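Local structure of ferric vibriobactin ABC transporter, periplasmic ferric vibriobactin-binding protein (Vibrio cholerae, 3R5T) at residues Y118-W123 and V210-L215; A185-L190 and V195-P200; P202-G207 and L222-A227. The protein binds the iron-loaded siderophore vibriobactin in the periplasm and probably hands it to an ABC transporter for import. All blocks are in the same frame, centred on the assembly; numbering follows the deposited sequence.

Interaction 1. Residues Y118-W123 and V210-L215. With VBN ((4S,5R)-N-{3-[(2,3-dihydroxybenzoyl)amino]propyl}-2-(2,3-dihydroxyphenyl)-N-[3-({[(4S,5R)-2-(2,3-dihydroxyphenyl)-5-met hyl-4,5-dihydro-1,3-oxazol-4-yl]carbonyl}amino)propyl]-5-methyl-4,5-dihydro-1,3-oxazole-4-carboxamide), chain B.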
loop_
_atom_site.group_PDB
_atom_site.type_symbol
_atom_site.label_atom_id
_atom_site.label_comp_id
_atom_site.label_asym_id
_atom_site.label_seq_id
_atom_site.Cartn_x
_atom_site.Cartn_y
_atom_site.Cartn_z
ATOM N N TYR A 118 -5.193 -4.418 5.043
ATOM C CA TYR A 118 -4.735 -3.876 3.777
ATOM C C TYR A 118 -3.723 -4.781 3.085
ATOM O O TYR A 118 -3.296 -4.493 1.964
ATOM C CB TYR A 118 -4.147 -2.481 3.962
ATOM C CG TYR A 118 -3.005 -2.425 4.958
ATOM C CD1 TYR A 118 -1.790 -3.056 4.700
ATOM C CD2 TYR A 118 -3.130 -1.710 6.146
ATOM C CE1 TYR A 118 -0.729 -2.993 5.608
ATOM C CE2 TYR A 118 -2.092 -1.642 7.056
ATOM C CZ TYR A 118 -0.878 -2.275 6.795
ATOM O OH TYR A 118 0.154 -2.178 7.719
ATOM N N SER A 119 -3.327 -5.865 3.751
ATOM C CA SER A 119 -2.201 -6.657 3.260
ATOM C C SER A 119 -2.525 -7.600 2.100
ATOM O O SER A 119 -1.617 -8.112 1.464
ATOM C CB SER A 119 -1.544 -7.444 4.412
ATOM O OG SER A 119 -2.345 -8.541 4.848
ATOM N N ASP A 120 -3.802 -7.850 1.849
ATOM C CA ASP A 120 -4.166 -8.816 0.809
ATOM C C ASP A 120 -5.230 -8.289 -0.128
ATOM O O ASP A 120 -5.954 -9.063 -0.769
ATOM C CB ASP A 120 -4.635 -10.132 1.422
ATOM C CG ASP A 120 -5.878 -9.976 2.285
ATOM O OD1 ASP A 120 -6.443 -11.040 2.634
ATOM O OD2 ASP A 120 -6.287 -8.833 2.618
ATOM N N GLN A 121 -5.331 -6.973 -0.220
ATOM C CA GLN A 121 -6.245 -6.428 -1.211
ATOM C C GLN A 121 -5.624 -5.239 -1.920
ATOM O O GLN A 121 -4.653 -4.648 -1.468
ATOM C CB GLN A 121 -7.635 -6.116 -0.630
ATOM C CG GLN A 121 -7.604 -5.190 0.555
ATOM C CD GLN A 121 -8.993 -4.919 1.175
ATOM O OE1 GLN A 121 -10.015 -4.922 0.488
ATOM N NE2 GLN A 121 -9.021 -4.688 2.482
ATOM N N THR A 122 -6.146 -4.946 -3.095
ATOM C CA THR A 122 -5.722 -3.775 -3.842
ATOM C C THR A 122 -6.074 -2.518 -3.053
ATOM O O THR A 122 -6.921 -2.561 -2.161
ATOM C CB THR A 122 -6.436 -3.702 -5.180
ATOM O OG1 THR A 122 -7.847 -3.699 -4.953
ATOM C CG2 THR A 122 -6.107 -4.910 -6.035
ATOM N N TRP A 123 -5.481 -1.385 -3.402
ATOM C CA TRP A 123 -5.941 -0.150 -2.784
ATOM C C TRP A 123 -7.423 0.096 -3.130
ATOM O O TRP A 123 -8.168 0.622 -2.306
ATOM C CB TRP A 123 -5.043 1.062 -3.113
ATOM C CG TRP A 123 -5.184 1.629 -4.492
ATOM C CD1 TRP A 123 -4.343 1.428 -5.561
ATOM C CD2 TRP A 123 -6.197 2.521 -4.943
ATOM N NE1 TRP A 123 -4.782 2.142 -6.646
ATOM C CE2 TRP A 123 -5.927 2.813 -6.301
ATOM C CE3 TRP A 123 -7.334 3.088 -4.341
ATOM C CZ2 TRP A 123 -6.738 3.670 -7.053
ATOM C CZ3 TRP A 123 -8.139 3.927 -5.093
ATOM C CH2 TRP A 123 -7.845 4.205 -6.436
ATOM N N VAL A 210 2.930 -15.489 9.453
ATOM C CA VAL A 210 2.328 -15.499 8.113
ATOM C C VAL A 210 2.068 -14.078 7.634
ATOM O O VAL A 210 1.562 -13.249 8.380
ATOM C CB VAL A 210 1.001 -16.272 8.111
ATOM C CG1 VAL A 210 0.306 -16.165 6.750
ATOM C CG2 VAL A 210 1.250 -17.737 8.500
ATOM N N HIS A 211 2.475 -13.794 6.403
ATOM C CA HIS A 211 2.184 -12.523 5.756
ATOM C C HIS A 211 1.551 -12.758 4.398
ATOM O O HIS A 211 1.983 -13.644 3.650
ATOM C CB HIS A 211 3.458 -11.716 5.548
ATOM C CG HIS A 211 4.136 -11.314 6.813
ATOM N ND1 HIS A 211 3.747 -10.217 7.553
ATOM C CD2 HIS A 211 5.210 -11.839 7.441
ATOM C CE1 HIS A 211 4.561 -10.088 8.590
ATOM N NE2 HIS A 211 5.450 -11.065 8.549
ATOM N N ARG A 212 0.558 -11.940 4.071
ATOM C CA ARG A 212 -0.178 -12.091 2.820
ATOM C C ARG A 212 0.313 -11.137 1.731
ATOM O O ARG A 212 0.035 -11.363 0.543
ATOM C CB ARG A 212 -1.669 -11.901 3.085
ATOM C CG ARG A 212 -2.239 -13.026 3.937
ATOM C CD ARG A 212 -3.683 -12.780 4.367
ATOM N NE ARG A 212 -3.778 -11.776 5.424
ATOM C CZ ARG A 212 -3.454 -11.993 6.697
ATOM N NH1 ARG A 212 -2.999 -13.178 7.078
ATOM N NH2 ARG A 212 -3.585 -11.026 7.590
ATOM N N ASP A 213 1.035 -10.090 2.131
ATOM C CA ASP A 213 1.496 -9.060 1.196
ATOM C C ASP A 213 2.844 -9.396 0.549
ATOM O O ASP A 213 2.943 -9.538 -0.681
ATOM C CB ASP A 213 1.505 -7.650 1.856
ATOM C CG ASP A 213 2.356 -7.546 3.145
ATOM O OD1 ASP A 213 2.635 -8.561 3.813
ATOM O OD2 ASP A 213 2.715 -6.402 3.497
ATOM N N PHE A 214 3.870 -9.514 1.389
ATOM C CA PHE A 214 5.188 -9.933 0.934
ATOM C C PHE A 214 5.599 -11.161 1.718
ATOM O O PHE A 214 5.445 -11.199 2.944
ATOM C CB PHE A 214 6.236 -8.830 1.174
ATOM C CG PHE A 214 6.187 -7.692 0.177
ATOM C CD1 PHE A 214 7.226 -7.485 -0.713
ATOM C CD2 PHE A 214 5.098 -6.834 0.139
ATOM C CE1 PHE A 214 7.179 -6.429 -1.621
ATOM C CE2 PHE A 214 5.048 -5.783 -0.774
ATOM C CZ PHE A 214 6.088 -5.597 -1.662
ATOM N N LEU A 215 6.162 -12.146 1.023
ATOM C CA LEU A 215 6.711 -13.322 1.680
ATOM C C LEU A 215 8.071 -12.915 2.226
ATOM O O LEU A 215 8.944 -12.476 1.460
ATOM C CB LEU A 215 6.887 -14.487 0.690
ATOM C CG LEU A 215 7.234 -15.836 1.329
ATOM C CD1 LEU A 215 6.074 -16.346 2.152
ATOM C CD2 LEU A 215 7.576 -16.867 0.268
HETATM C C VBN B . 10.001 -3.899 9.278
HETATM N N VBN B . 7.512 -3.656 9.682
HETATM O O VBN B . 9.932 -5.076 9.156
HETATM C CA VBN B . 8.839 -3.087 9.834
HETATM C CB VBN B . 8.900 -2.865 11.392
HETATM C CAB VBN B . 8.640 3.886 5.852
HETATM O OAC VBN B . 11.099 -5.415 4.077
HETATM O OAD VBN B . 10.021 1.336 9.398
HETATM O OAF VBN B . 5.558 -4.003 5.957
HETATM O OAG VBN B . 3.607 -7.064 8.929
HETATM O OAH VBN B . 4.557 -2.704 8.518
HETATM O OAI VBN B . 8.104 -4.118 6.723
HETATM O OAJ VBN B . 5.669 -5.309 8.669
HETATM O OAK VBN B . 6.869 -1.459 7.828
HETATM C CAL VBN B . 7.099 -5.384 2.841
HETATM C CAM VBN B . 4.689 -6.581 12.462
HETATM C CAN VBN B . 3.511 0.862 8.555
HETATM C CAO VBN B . 6.096 -4.903 3.749
HETATM C CAP VBN B . 3.950 -7.047 11.337
HETATM C CAQ VBN B . 3.414 -0.566 8.638
HETATM C CAR VBN B . 8.482 -5.455 3.246
HETATM C CAS VBN B . 5.766 -5.698 12.296
HETATM C CAT VBN B . 4.749 1.487 8.260
HETATM C CAU VBN B . 12.789 -4.334 7.378
HETATM C CAV VBN B . 12.671 -1.123 8.745
HETATM C CAW VBN B . 11.986 -5.484 6.746
HETATM C CAX VBN B . 12.667 0.423 8.722
HETATM C CAY VBN B . 12.465 -4.029 8.842
HETATM C CAZ VBN B . 11.385 -1.765 9.294
HETATM N NBB VBN B . 10.625 -5.176 6.314
HETATM N NBC VBN B . 11.670 0.927 7.780
HETATM N NBD VBN B . 8.223 0.655 7.093
HETATM O OBF VBN B . 7.237 2.720 7.596
HETATM C CBG VBN B . 10.290 -5.199 4.909
HETATM C CBH VBN B . 10.342 1.339 8.245
HETATM C CBJ VBN B . 7.339 -4.493 10.841
HETATM C CBK VBN B . 6.481 -4.493 5.059
HETATM C CBL VBN B . 4.302 -6.627 10.041
HETATM C CBM VBN B . 4.562 -1.324 8.418
HETATM C CBN VBN B . 7.786 -4.564 5.449
HETATM C CBO VBN B . 5.329 -5.787 9.897
HETATM C CBP VBN B . 5.755 -0.714 8.134
HETATM C CBQ VBN B . 8.828 -5.064 4.499
HETATM C CBR VBN B . 6.074 -5.285 11.062
HETATM C CBS VBN B . 5.847 0.746 8.029
HETATM C CBU VBN B . 8.612 3.059 7.126
HETATM C CBW VBN B . 7.209 1.345 7.826
HETATM C CBX VBN B . 9.331 1.620 7.140
HETATM N NBY VBN B . 11.272 -3.211 9.082
HETATM O OG1 VBN B . 8.047 -3.962 11.940
HETATM C CG2 VBN B . 8.698 -1.457 11.930
HETATM O O HOH W 1 -0.574 -10.239 5.921
#

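Interaction 2. Residues A185-L190 and V195-P200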
loop_
_atom_site.group_PDB
_atom_site.type_symbol
_atom_site.label_atom_id
_atom_site.label_comp_id
_atom_site.label_asym_id
_atom_site.label_seq_id
_atom_site.Cartn_x
_atom_site.Cartn_y
_atom_site.Cartn_z
ATOM N N ALA A 185 -1.154 -5.428 -2.870
ATOM C CA ALA A 185 -1.501 -4.226 -3.617
ATOM C C ALA A 185 -0.447 -3.930 -4.685
ATOM O O ALA A 185 -0.784 -3.473 -5.785
ATOM C CB ALA A 185 -1.719 -3.054 -2.703
ATOM N N HIS A 186 0.811 -4.228 -4.379
ATOM C CA HIS A 186 1.896 -3.987 -5.321
ATOM C C HIS A 186 1.788 -4.866 -6.565
ATOM O O HIS A 186 1.904 -4.377 -7.679
ATOM C CB HIS A 186 3.244 -4.268 -4.651
ATOM C CG HIS A 186 3.615 -3.302 -3.579
ATOM N ND1 HIS A 186 3.098 -3.374 -2.305
ATOM C CD2 HIS A 186 4.520 -2.297 -3.568
ATOM C CE1 HIS A 186 3.650 -2.428 -1.556
ATOM N NE2 HIS A 186 4.506 -1.751 -2.304
ATOM N N ALA A 187 1.669 -6.168 -6.362
ATOM C CA ALA A 187 1.574 -7.095 -7.485
ATOM C C ALA A 187 0.367 -6.766 -8.353
ATOM O O ALA A 187 0.483 -6.720 -9.574
ATOM C CB ALA A 187 1.470 -8.518 -6.984
ATOM N N GLN A 188 -0.772 -6.495 -7.715
ATOM C CA GLN A 188 -2.000 -6.277 -8.486
ATOM C C GLN A 188 -1.936 -4.968 -9.274
ATOM O O GLN A 188 -2.435 -4.892 -10.395
ATOM C CB GLN A 188 -3.233 -6.360 -7.580
ATOM C CG GLN A 188 -3.374 -7.746 -6.912
ATOM C CD GLN A 188 -4.763 -8.023 -6.353
ATOM O OE1 GLN A 188 -5.727 -8.172 -7.112
ATOM N NE2 GLN A 188 -4.869 -8.124 -5.015
ATOM N N LEU A 189 -1.294 -3.949 -8.708
ATOM C CA LEU A 189 -1.098 -2.700 -9.436
ATOM C C LEU A 189 -0.294 -2.935 -10.714
ATOM O O LEU A 189 -0.688 -2.513 -11.811
ATOM C CB LEU A 189 -0.399 -1.659 -8.554
ATOM C CG LEU A 189 -0.005 -0.363 -9.279
ATOM C CD1 LEU A 189 -1.211 0.441 -9.732
ATOM C CD2 LEU A 189 0.840 0.497 -8.380
ATOM N N LEU A 190 0.822 -3.640 -10.599
ATOM C CA LEU A 190 1.624 -3.898 -11.793
ATOM C C LEU A 190 0.898 -4.784 -12.812
ATOM O O LEU A 190 0.984 -4.553 -14.023
ATOM C CB LEU A 190 2.996 -4.475 -11.417
ATOM C CG LEU A 190 4.139 -3.453 -11.321
ATOM C CD1 LEU A 190 3.764 -2.193 -10.569
ATOM C CD2 LEU A 190 5.396 -4.088 -10.746
ATOM N N VAL A 195 1.941 -6.181 -16.500
ATOM C CA VAL A 195 3.077 -6.935 -15.998
ATOM C C VAL A 195 2.627 -8.327 -15.582
ATOM O O VAL A 195 1.560 -8.485 -14.999
ATOM C CB VAL A 195 3.722 -6.241 -14.764
ATOM C CG1 VAL A 195 4.910 -7.051 -14.274
ATOM C CG2 VAL A 195 4.143 -4.824 -15.132
ATOM N N VAL A 196 3.446 -9.328 -15.889
ATOM C CA VAL A 196 3.187 -10.694 -15.455
ATOM C C VAL A 196 4.108 -10.973 -14.273
ATOM O O VAL A 196 5.341 -10.868 -14.392
ATOM C CB VAL A 196 3.432 -11.701 -16.590
ATOM C CG1 VAL A 196 3.184 -13.105 -16.090
ATOM C CG2 VAL A 196 2.552 -11.370 -17.812
ATOM N N LEU A 197 3.512 -11.350 -13.151
ATOM C CA LEU A 197 4.238 -11.426 -11.876
ATOM C C LEU A 197 4.742 -12.817 -11.529
ATOM O O LEU A 197 4.020 -13.802 -11.690
ATOM C CB LEU A 197 3.364 -10.912 -10.725
ATOM C CG LEU A 197 3.256 -9.393 -10.550
ATOM C CD1 LEU A 197 4.627 -8.786 -10.293
ATOM C CD2 LEU A 197 2.603 -8.759 -11.769
ATOM N N GLU A 198 5.986 -12.889 -11.056
ATOM C CA GLU A 198 6.510 -14.116 -10.465
ATOM C C GLU A 198 6.077 -14.170 -8.998
ATOM O O GLU A 198 6.160 -13.166 -8.271
ATOM C CB GLU A 198 8.033 -14.175 -10.565
ATOM C CG GLU A 198 8.669 -15.273 -9.706
ATOM C CD GLU A 198 10.192 -15.287 -9.813
ATOM O OE1 GLU A 198 10.768 -14.245 -10.165
ATOM O OE2 GLU A 198 10.800 -16.345 -9.581
ATOM N N GLU A 199 5.613 -15.336 -8.570
ATOM C CA GLU A 199 5.252 -15.561 -7.173
ATOM C C GLU A 199 6.412 -16.258 -6.470
ATOM O O GLU A 199 6.986 -17.203 -7.003
ATOM C CB GLU A 199 3.986 -16.423 -7.068
ATOM C CG GLU A 199 3.550 -16.813 -5.641
ATOM C CD GLU A 199 2.682 -15.753 -4.949
ATOM O OE1 GLU A 199 2.133 -16.033 -3.867
ATOM O OE2 GLU A 199 2.547 -14.642 -5.480
ATOM N N PRO A 200 6.777 -15.776 -5.272
ATOM C CA PRO A 200 7.826 -16.469 -4.512
ATOM C C PRO A 200 7.306 -17.819 -4.020
ATOM O O PRO A 200 6.118 -17.944 -3.721
ATOM C CB PRO A 200 8.081 -15.537 -3.317
ATOM C CG PRO A 200 6.797 -14.775 -3.155
ATOM C CD PRO A 200 6.185 -14.652 -4.527
#

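Interaction 3. Residues P202-G207 and L222-A227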
loop_
_atom_site.group_PDB
_atom_site.type_symbol
_atom_site.label_atom_id
_atom_site.label_comp_id
_atom_site.label_asym_id
_atom_site.label_seq_id
_atom_site.Cartn_x
_atom_site.Cartn_y
_atom_site.Cartn_z
ATOM N N PRO A 202 6.046 -20.427 -1.771
ATOM C CA PRO A 202 5.518 -20.317 -0.404
ATOM C C PRO A 202 6.370 -21.055 0.626
ATOM O O PRO A 202 6.379 -20.698 1.810
ATOM C CB PRO A 202 4.127 -20.953 -0.511
ATOM C CG PRO A 202 3.747 -20.792 -1.951
ATOM C CD PRO A 202 5.033 -20.915 -2.725
ATOM N N ALA A 203 7.091 -22.074 0.177
ATOM C CA ALA A 203 7.927 -22.846 1.088
ATOM C C ALA A 203 9.091 -22.031 1.652
ATOM O O ALA A 203 9.750 -22.456 2.597
ATOM C CB ALA A 203 8.444 -24.105 0.401
ATOM N N TRP A 204 9.338 -20.860 1.073
ATOM C CA TRP A 204 10.469 -20.040 1.472
ATOM C C TRP A 204 10.164 -19.182 2.696
ATOM O O TRP A 204 11.011 -18.402 3.107
ATOM C CB TRP A 204 10.871 -19.085 0.347
ATOM C CG TRP A 204 11.388 -19.706 -0.925
ATOM C CD1 TRP A 204 11.821 -20.979 -1.115
ATOM C CD2 TRP A 204 11.588 -19.021 -2.161
ATOM N NE1 TRP A 204 12.246 -21.147 -2.418
ATOM C CE2 TRP A 204 12.124 -19.950 -3.075
ATOM C CE3 TRP A 204 11.358 -17.705 -2.585
ATOM C CZ2 TRP A 204 12.416 -19.611 -4.390
ATOM C CZ3 TRP A 204 11.645 -17.372 -3.892
ATOM C CH2 TRP A 204 12.177 -18.318 -4.776
ATOM N N GLN A 205 8.962 -19.290 3.255
ATOM C CA GLN A 205 8.602 -18.454 4.401
ATOM C C GLN A 205 9.655 -18.534 5.505
ATOM O O GLN A 205 10.019 -19.627 5.940
ATOM C CB GLN A 205 7.247 -18.846 4.983
ATOM C CG GLN A 205 6.853 -18.005 6.199
ATOM C CD GLN A 205 5.520 -18.425 6.772
ATOM O OE1 GLN A 205 4.485 -18.325 6.108
ATOM N NE2 GLN A 205 5.538 -18.917 8.006
ATOM N N ALA A 206 10.109 -17.374 5.973
ATOM C CA ALA A 206 11.102 -17.317 7.034
ATOM C C ALA A 206 10.394 -17.277 8.383
ATOM O O ALA A 206 9.613 -16.372 8.653
ATOM C CB ALA A 206 12.011 -16.080 6.843
ATOM N N GLY A 207 10.639 -18.277 9.218
ATOM C CA GLY A 207 10.013 -18.307 10.526
ATOM C C GLY A 207 8.522 -18.627 10.507
ATOM O O GLY A 207 7.991 -19.166 9.528
ATOM N N LEU A 222 16.750 -15.180 -2.568
ATOM C CA LEU A 222 16.775 -14.188 -3.643
ATOM C C LEU A 222 17.493 -14.708 -4.878
ATOM O O LEU A 222 17.128 -14.361 -6.009
ATOM C CB LEU A 222 17.436 -12.880 -3.187
ATOM C CG LEU A 222 16.679 -11.982 -2.199
ATOM C CD1 LEU A 222 17.555 -10.794 -1.853
ATOM C CD2 LEU A 222 15.329 -11.522 -2.770
ATOM N N THR A 223 18.500 -15.553 -4.678
ATOM C CA THR A 223 19.241 -16.102 -5.814
ATOM C C THR A 223 18.391 -17.018 -6.683
ATOM O O THR A 223 18.777 -17.323 -7.800
ATOM C CB THR A 223 20.482 -16.906 -5.388
ATOM O OG1 THR A 223 20.075 -18.089 -4.687
ATOM C CG2 THR A 223 21.413 -16.066 -4.515
ATOM N N GLN A 224 17.239 -17.448 -6.164
ATOM C CA GLN A 224 16.388 -18.409 -6.867
ATOM C C GLN A 224 15.290 -17.753 -7.691
ATOM O O GLN A 224 14.545 -18.448 -8.390
ATOM C CB GLN A 224 15.791 -19.404 -5.869
ATOM C CG GLN A 224 16.864 -20.203 -5.129
ATOM C CD GLN A 224 16.297 -21.108 -4.043
ATOM O OE1 GLN A 224 15.753 -20.640 -3.052
ATOM N NE2 GLN A 224 16.447 -22.419 -4.224
ATOM N N LEU A 225 15.201 -16.426 -7.636
ATOM C CA LEU A 225 14.182 -15.715 -8.415
ATOM C C LEU A 225 14.443 -15.862 -9.918
ATOM O O LEU A 225 15.582 -15.769 -10.378
ATOM C CB LEU A 225 14.117 -14.242 -7.995
ATOM C CG LEU A 225 13.623 -14.018 -6.568
ATOM C CD1 LEU A 225 13.861 -12.575 -6.125
ATOM C CD2 LEU A 225 12.153 -14.372 -6.466
ATOM N N GLN A 226 13.390 -16.104 -10.693
ATOM C CA GLN A 226 13.594 -16.409 -12.105
ATOM C C GLN A 226 13.192 -15.299 -13.075
ATOM O O GLN A 226 13.550 -15.349 -14.258
ATOM C CB GLN A 226 12.886 -17.713 -12.487
ATOM C CG GLN A 226 13.351 -18.946 -11.714
ATOM C CD GLN A 226 14.687 -19.502 -12.201
ATOM O OE1 GLN A 226 14.986 -20.684 -12.007
ATOM N NE2 GLN A 226 15.492 -18.657 -12.835
ATOM N N ALA A 227 12.457 -14.306 -12.591
ATOM C CA ALA A 227 11.941 -13.282 -13.494
ATOM C C ALA A 227 13.048 -12.471 -14.163
ATOM O O ALA A 227 14.119 -12.214 -13.591
ATOM C CB ALA A 227 10.940 -12.366 -12.787
HETATM O O HOH W 2 14.741 -23.238 -1.867
#

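Interaction 1. Residues Y118-W123 and V210-L215
Ser119 meets Asp213 where the two segments come closest, their CB atoms 4.0 Å apart. The carbonyl oxygen Ser119 O also sits against Asp213 CB, at 3.2 Å, and no direct hydrogen bond joins the segments. Next along, Asp120 and Arg212 run side by side in the same direction, with CB of Asp120 3.8 Å from CB of Arg212. Their charged ends meet loosely: Asp120 OD1 and Arg212 NE form a long salt bridge of 3.9 Å, with the carboxylate and guanidinium planes turned 68° apart. The arginine chain bends at chi3 (-75°), which brings its guanidinium round to Ser119 OG. A water lies over one face of that group; it donates to Ser119 OG at 2.7 Å and accepts from Arg212 N at 2.8 Å.

Asp117, just before Tyr118, links Ser119 to Arg212: its OD2 makes a salt bridge with Arg212 NH2 and its OD1 a hydrogen bond with Ser119 OG. Asp213 is held from its own side: OD1 accepts from Phe214 N above the carboxylate plane and bridges to Arg216.

The next layer is the ligand. Phe214 offers one ring face to the vibriobactin carbon CAL, 3.6 Å from Phe214 CG, and His211 brings CE1, at its ring edge, to 3.2 Å from OAG, the outer phenol oxygen of a dihydroxyphenyl ring. Tyr118 OH, bonded to Asp98 and Arg269, borders the same siderophore. Two loops, one from each lobe, thus touch beside the siderophore, in the cleft of a two-lobed periplasmic binding protein.

Interaction 2. Residues A185-L190 and V195-P200
Leu190, on helix 185-192, faces Val195 and Leu197 on the chain that leaves this helix and turns back along it, in the C-terminal lobe of a periplasmic binding protein fold. The helix lies on one face of the mixed sheet, and the chain returns alongside it, with Val196 and Glu198 making backbone hydrogen bonds to Ala165 of strand 165-169.

Apolar packing makes up most of the contact. Leu190 and Val195 lie side by side and point the same way, CB of Leu190 standing 3.9 Å from CB of Val195. On Val195 it is the CG2 branch, anti to the carbonyl carbon, that lies alongside the leucine, 3.9 Å from Leu190 CB. One turn back along the helix, Ala187 offers its methyl to the isobutyl group of Leu197, with Ala187 CB 4.1 Å from Leu197 CG. Leu197 is deposited in two conformers, so the contacts made by its branches, including the approach of CD2 to Leu190, are tentative. On the sheet side, Ile167 of strand 165-169 touches both Leu190 and Leu197, while Phe231 and Ile278 close round Leu190; the result is a small core between helix, sheet and returning chain.

The polar part is a single backbone hydrogen bond, which pins the start of the returning chain to the helix. Val195 N donates to Leu190 O over 3.1 Å, with an N-H...O angle of 152°. The amide comes in 37° above the carbonyl plane, and the same oxygen is also 3.3 Å from Val195 CB.

Interaction 3. Residues P202-G207 and L222-A227
The indole of Trp204 has the amide oxygen of Gln224 above one side of its plane: Gln224 OE1 stands 3.2 Å above the ring plane, over the rim near Trp204 CE2. Amide and ring planes are only 18° apart, and the rest of the amide reaches outward beyond the ring. The base of the same glutamine touches the benzo end, where Gln224 CB comes to 3.7 Å from Trp204 CZ2. At the ring edge and in its plane is a methyl of Leu225, CD2, 4.0 Å from Trp204 CZ3. With chi1 of -65° the indole is anti to its own carbonyl carbon and extends from the short 3-10 turn 202-204 to the opposite loop. The ring of His221 also stacks on Trp204, and Leu215 and Ile217 of strand 214-217 pack against it.

Gln224 OE1 is hydrogen-bonded to His221 ND1, outside the two segments. Gln224 NE2 donates to a water at 3.0 Å, and that water also accepts a weak bond from Trp204 NE1 at 3.3 Å.

One aromatic ring thus divides its chemistry: the benzo edge meets the buried Leu225, whereas NE1 shares a water with Gln224 NE2. In this partly exposed join between two loops of the C-terminal lobe no direct hydrogen bond links the segments, so the contact probably rests mainly on packing, while His221 and water help hold the amide.

All three contacts involve the C-terminal lobe, but only interaction 1 reaches across to the other lobe, and it alone borders the siderophore. Its chemistry is charged and hydrated, whereas interaction 2 is a buried aliphatic core and interaction 3 an aromatic and amide patch toward the surface. Strand 214-217 is shared ground: Phe214 packs on His186 of interaction 2, and Leu215 touches Pro200 there and Trp204 and Gln205 of interaction 3. Glu198, in the extended chain of interaction 2, probably hydrogen-bonds to the backbone amides of Gln226 and Ala227 in interaction 3, a polar tie between the aliphatic contact and the aromatic one.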